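Local coordinates for protein (tenascin) (Gallus gallus, PDB 1QR4) that forms part of an extracellular matrix adhesion protein as two tandem fibronectin type III domains and probably binds heparin, at residues R28-V31 and A32-R36; E52-V55 and D56-S59. All coordinates share one frame; numbering follows the deposited sequence.

Interaction 1: residues R28-V31 and A32-R36; sequences RRPV and AKFDR
Between Pro30 and Phe34 the backbone makes a wide reversal without a hydrogen bond across it: Arg29, Pro30, Ala32 and Lys33 are all extended, and Val31 alone, with psi -29°, takes a helical conformation that swings the chain round. The ring of Phe34 folds back onto the proline. Its CE1 carbon does most of the touching, 3.5 Å from Pro30 CD and 3.7 Å from Pro30 CG, and the two side chains cross at about a right angle. Phe34 CG stands between its own backbone N and carbonyl carbon (chi1 79°), which directs the ring back toward Pro30. At the ring's edge, near its plane, lies Arg29 CG, 4.3 Å from Phe34 CE1, and Ala32 O also lies at the edge. Water 1 fills the polar role that no direct bond takes: it accepts from Arg29 NE at 3.0 Å and donates to Pro30 O and Ala32 O, so a single molecule ties both limbs together. Beyond the loop, the Phe34 ring meets Tyr37 edge-to-face, and Val31 N is hydrogen-bonded to Asp8 OD2. Were Phe34 replaced by an alanine, the carbons of the Pro30 ring would probably lose their aromatic neighbour across the loop, leaving the link between the two limbs largely to the water. Lys33, pointing away from these contacts, belongs to the putative heparin-binding site. The whole is the B-C loop of a fibronectin type III domain, ending in a classic beta bulge where Asp35 and Arg36 both face Glu78.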
loop_
_atom_site.group_PDB
_atom_site.type_symbol
_atom_site.label_atom_id
_atom_site.label_comp_id
_atom_site.label_asym_id
_atom_site.label_seq_id
_atom_site.Cartn_x
_atom_site.Cartn_y
_atom_site.Cartn_z
ATOM N N ARG A 28 5.320 -18.925 14.106
ATOM C CA ARG A 28 5.111 -20.010 15.040
ATOM C C ARG A 28 5.779 -19.697 16.354
ATOM O O ARG A 28 6.863 -19.118 16.388
ATOM C CB ARG A 28 5.644 -21.325 14.509
ATOM C CG ARG A 28 4.590 -22.173 13.876
ATOM C CD ARG A 28 4.959 -23.619 14.002
ATOM N NE ARG A 28 4.052 -24.477 13.249
ATOM C CZ ARG A 28 3.814 -24.365 11.940
ATOM N NH1 ARG A 28 4.411 -23.416 11.213
ATOM N NH2 ARG A 28 2.986 -25.225 11.352
ATOM N N ARG A 29 5.115 -20.076 17.436
ATOM C CA ARG A 29 5.621 -19.844 18.775
ATOM C C ARG A 29 6.745 -20.832 19.072
ATOM O O ARG A 29 6.764 -21.933 18.521
ATOM C CB ARG A 29 4.484 -20.056 19.764
ATOM C CG ARG A 29 4.844 -19.974 21.236
ATOM C CD ARG A 29 3.641 -20.439 22.059
ATOM N NE ARG A 29 3.886 -20.387 23.493
ATOM C CZ ARG A 29 3.151 -19.695 24.357
ATOM N NH1 ARG A 29 2.104 -18.988 23.940
ATOM N NH2 ARG A 29 3.487 -19.687 25.642
ATOM N N PRO A 30 7.743 -20.405 19.870
ATOM C CA PRO A 30 8.900 -21.202 20.288
ATOM C C PRO A 30 8.470 -22.337 21.227
ATOM O O PRO A 30 7.499 -22.213 21.969
ATOM C CB PRO A 30 9.741 -20.187 21.051
ATOM C CG PRO A 30 9.429 -18.906 20.358
ATOM C CD PRO A 30 7.945 -18.988 20.216
ATOM N N VAL A 31 9.180 -23.455 21.165
ATOM C CA VAL A 31 8.873 -24.597 22.011
ATOM C C VAL A 31 9.415 -24.329 23.410
ATOM O O VAL A 31 8.847 -24.773 24.405
ATOM C CB VAL A 31 9.500 -25.884 21.445
ATOM C CG1 VAL A 31 9.183 -27.058 22.343
ATOM C CG2 VAL A 31 8.985 -26.150 20.031
ATOM N N ALA A 32 10.485 -23.542 23.477
ATOM C CA ALA A 32 11.123 -23.208 24.745
ATOM C C ALA A 32 10.356 -22.195 25.572
ATOM O O ALA A 32 9.587 -21.390 25.054
ATOM C CB ALA A 32 12.544 -22.713 24.506
ATOM N N LYS A 33 10.570 -22.246 26.876
ATOM C CA LYS A 33 9.923 -21.315 27.777
ATOM C C LYS A 33 10.557 -19.951 27.528
ATOM O O LYS A 33 11.774 -19.869 27.351
ATOM C CB LYS A 33 10.133 -21.780 29.225
ATOM C CG LYS A 33 11.588 -22.041 29.646
ATOM C CD LYS A 33 12.219 -20.803 30.277
ATOM C CE LYS A 33 13.673 -21.022 30.666
ATOM N NZ LYS A 33 14.280 -19.761 31.182
ATOM N N PHE A 34 9.747 -18.902 27.394
ATOM C CA PHE A 34 10.323 -17.575 27.183
ATOM C C PHE A 34 9.552 -16.413 27.766
ATOM O O PHE A 34 8.444 -16.578 28.261
ATOM C CB PHE A 34 10.705 -17.326 25.716
ATOM C CG PHE A 34 9.558 -16.968 24.827
ATOM C CD1 PHE A 34 8.767 -17.956 24.259
ATOM C CD2 PHE A 34 9.301 -15.636 24.512
ATOM C CE1 PHE A 34 7.737 -17.623 23.388
ATOM C CE2 PHE A 34 8.274 -15.296 23.643
ATOM C CZ PHE A 34 7.492 -16.293 23.081
ATOM N N ASP A 35 10.171 -15.239 27.718
ATOM C CA ASP A 35 9.617 -14.007 28.278
ATOM C C ASP A 35 8.654 -13.221 27.402
ATOM O O ASP A 35 7.527 -12.916 27.796
ATOM C CB ASP A 35 10.769 -13.073 28.655
ATOM C CG ASP A 35 10.941 -12.919 30.146
ATOM O OD1 ASP A 35 10.427 -13.770 30.916
ATOM O OD2 ASP A 35 11.605 -11.933 30.536
ATOM N N ARG A 36 9.176 -12.792 26.262
ATOM C CA ARG A 36 8.428 -12.013 25.303
ATOM C C ARG A 36 9.167 -12.053 23.980
ATOM O O ARG A 36 10.138 -12.781 23.828
ATOM C CB ARG A 36 8.287 -10.578 25.800
ATOM C CG ARG A 36 9.582 -9.944 26.249
ATOM C CD ARG A 36 9.293 -8.647 26.989
ATOM N NE ARG A 36 10.451 -8.150 27.729
ATOM C CZ ARG A 36 10.573 -8.184 29.056
ATOM N NH1 ARG A 36 9.601 -8.695 29.811
ATOM N NH2 ARG A 36 11.679 -7.720 29.629
HETATM O O HOH W 1 6.705 -20.748 24.516
#

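Interaction 2: residues E52-V55 and D56-S59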
loop_
_atom_site.group_PDB
_atom_site.type_symbol
_atom_site.label_atom_id
_atom_site.label_comp_id
_atom_site.label_asym_id
_atom_site.label_seq_id
_atom_site.Cartn_x
_atom_site.Cartn_y
_atom_site.Cartn_z
ATOM N N GLU A 52 8.030 -4.798 21.640
ATOM C CA GLU A 52 7.975 -6.039 22.385
ATOM C C GLU A 52 6.571 -6.597 22.192
ATOM O O GLU A 52 5.585 -5.878 22.287
ATOM C CB GLU A 52 8.284 -5.804 23.862
ATOM C CG GLU A 52 9.676 -5.240 24.114
ATOM C CD GLU A 52 10.113 -5.380 25.564
ATOM O OE1 GLU A 52 9.449 -4.805 26.458
ATOM O OE2 GLU A 52 11.127 -6.071 25.808
ATOM N N ILE A 53 6.493 -7.882 21.890
ATOM C CA ILE A 53 5.225 -8.534 21.645
ATOM C C ILE A 53 4.967 -9.597 22.714
ATOM O O ILE A 53 5.869 -10.344 23.089
ATOM C CB ILE A 53 5.230 -9.103 20.209
ATOM C CG1 ILE A 53 5.546 -7.954 19.233
ATOM C CG2 ILE A 53 3.892 -9.769 19.869
ATOM C CD1 ILE A 53 5.749 -8.362 17.805
ATOM N N PRO A 54 3.736 -9.633 23.259
ATOM C CA PRO A 54 3.281 -10.562 24.297
ATOM C C PRO A 54 3.514 -12.010 23.909
ATOM O O PRO A 54 3.316 -12.374 22.757
ATOM C CB PRO A 54 1.781 -10.293 24.351
ATOM C CG PRO A 54 1.663 -8.886 23.925
ATOM C CD PRO A 54 2.613 -8.807 22.782
ATOM N N VAL A 55 3.865 -12.843 24.882
ATOM C CA VAL A 55 4.106 -14.257 24.625
ATOM C C VAL A 55 2.920 -14.982 23.999
ATOM O O VAL A 55 3.085 -16.017 23.355
ATOM C CB VAL A 55 4.482 -14.999 25.906
ATOM C CG1 VAL A 55 5.918 -14.753 26.222
ATOM C CG2 VAL A 55 3.629 -14.525 27.048
ATOM N N ASP A 56 1.729 -14.427 24.164
ATOM C CA ASP A 56 0.518 -15.044 23.639
ATOM C C ASP A 56 0.157 -14.707 22.191
ATOM O O ASP A 56 -0.900 -15.112 21.704
ATOM C CB ASP A 56 -0.657 -14.721 24.566
ATOM C CG ASP A 56 -0.714 -13.238 24.951
ATOM O OD1 ASP A 56 -0.009 -12.867 25.923
ATOM O OD2 ASP A 56 -1.446 -12.450 24.288
ATOM N N SER A 57 1.028 -13.987 21.491
ATOM C CA SER A 57 0.743 -13.630 20.104
ATOM C C SER A 57 1.519 -14.453 19.072
ATOM O O SER A 57 2.670 -14.839 19.297
ATOM C CB SER A 57 1.026 -12.141 19.848
ATOM O OG SER A 57 0.546 -11.330 20.904
ATOM N N THR A 58 0.864 -14.733 17.948
ATOM C CA THR A 58 1.499 -15.434 16.846
ATOM C C THR A 58 1.170 -14.632 15.591
ATOM O O THR A 58 1.472 -15.033 14.465
ATOM C CB THR A 58 1.006 -16.872 16.711
ATOM O OG1 THR A 58 -0.412 -16.887 16.549
ATOM C CG2 THR A 58 1.395 -17.673 17.936
ATOM N N SER A 59 0.597 -13.455 15.828
ATOM C CA SER A 59 0.174 -12.533 14.784
ATOM C C SER A 59 0.264 -11.119 15.343
ATOM O O SER A 59 0.068 -10.903 16.544
ATOM C CB SER A 59 -1.269 -12.834 14.393
ATOM O OG SER A 59 -1.609 -12.157 13.204
HETATM O O HOH W 2 3.035 -17.136 20.846
#
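The carboxylate of Asp56 and the pyrrolidine ring of Pro54 meet at the proline's CB, which lies 3.5 Å from Asp56 OD1, well out of the carboxylate plane and somewhat nearer OD1 than OD2. Over one side of the proline ring sits the hydroxyl of Ser57, nearly as far from one carbon as from the next: Ser57 OG is 3.8 Å from Pro54 CD and 4.0 Å from Pro54 CG. The aspartate thus reaches only a corner of the ring, while the serine overlies it. A type I beta turn from Pro54 to Ser57 brings these groups together. Its closing bond runs from Ser57 N to Pro54 O at 3.1 Å, fairly straight at 159°, although the donor stands above the carbonyl plane, 46° out of it. The same oxygen receives a second, weak bond from Ser57 OG at 3.5 Å, so two groups of one residue share a single acceptor. With OG opposite its own carbonyl carbon and beside the backbone N (chi1 -43°), the hydroxyl is carried back toward Pro54, within reach of the carbonyl oxygen. Ser57 CB then rests against the CG2 methyl branch of Ile53, 3.7 Å away, which extends the contact from the turn to the end of the strand. On the backbone, water 2 bridges Val55 O and Ser57 O by donating to both, at 2.7 Å to the former. This turn opens the connection from strand 48-53 to strand 59-63: Ile53 still pairs by backbone with Tyr37 of strand 36-42 and packs on Leu39, whereas Thr58 already bonds through its backbone to Trp27 of strand 22-28, so the chain passes from one sheet of the sandwich to the other.

Both interactions lie in the first of the two fibronectin type III domains, their centres about 10 Å apart, and interaction 1 closes before interaction 2 opens along the chain. Strands 36-42 and 48-53, antiparallel neighbours, lead from one to the other, so the hairpin returns the chain to the end where it began. The two loops therefore lie side by side and touch: Arg36 NE forms a salt bridge with Glu52 OE2 at 2.9 Å, and Phe34 CE2 packs on Val55 CG1 at 3.5 Å. Each loop joins one sheet of the sandwich to the other, and both lie at the domain end remote from the second domain; through Lys33 this end probably contributes to heparin binding.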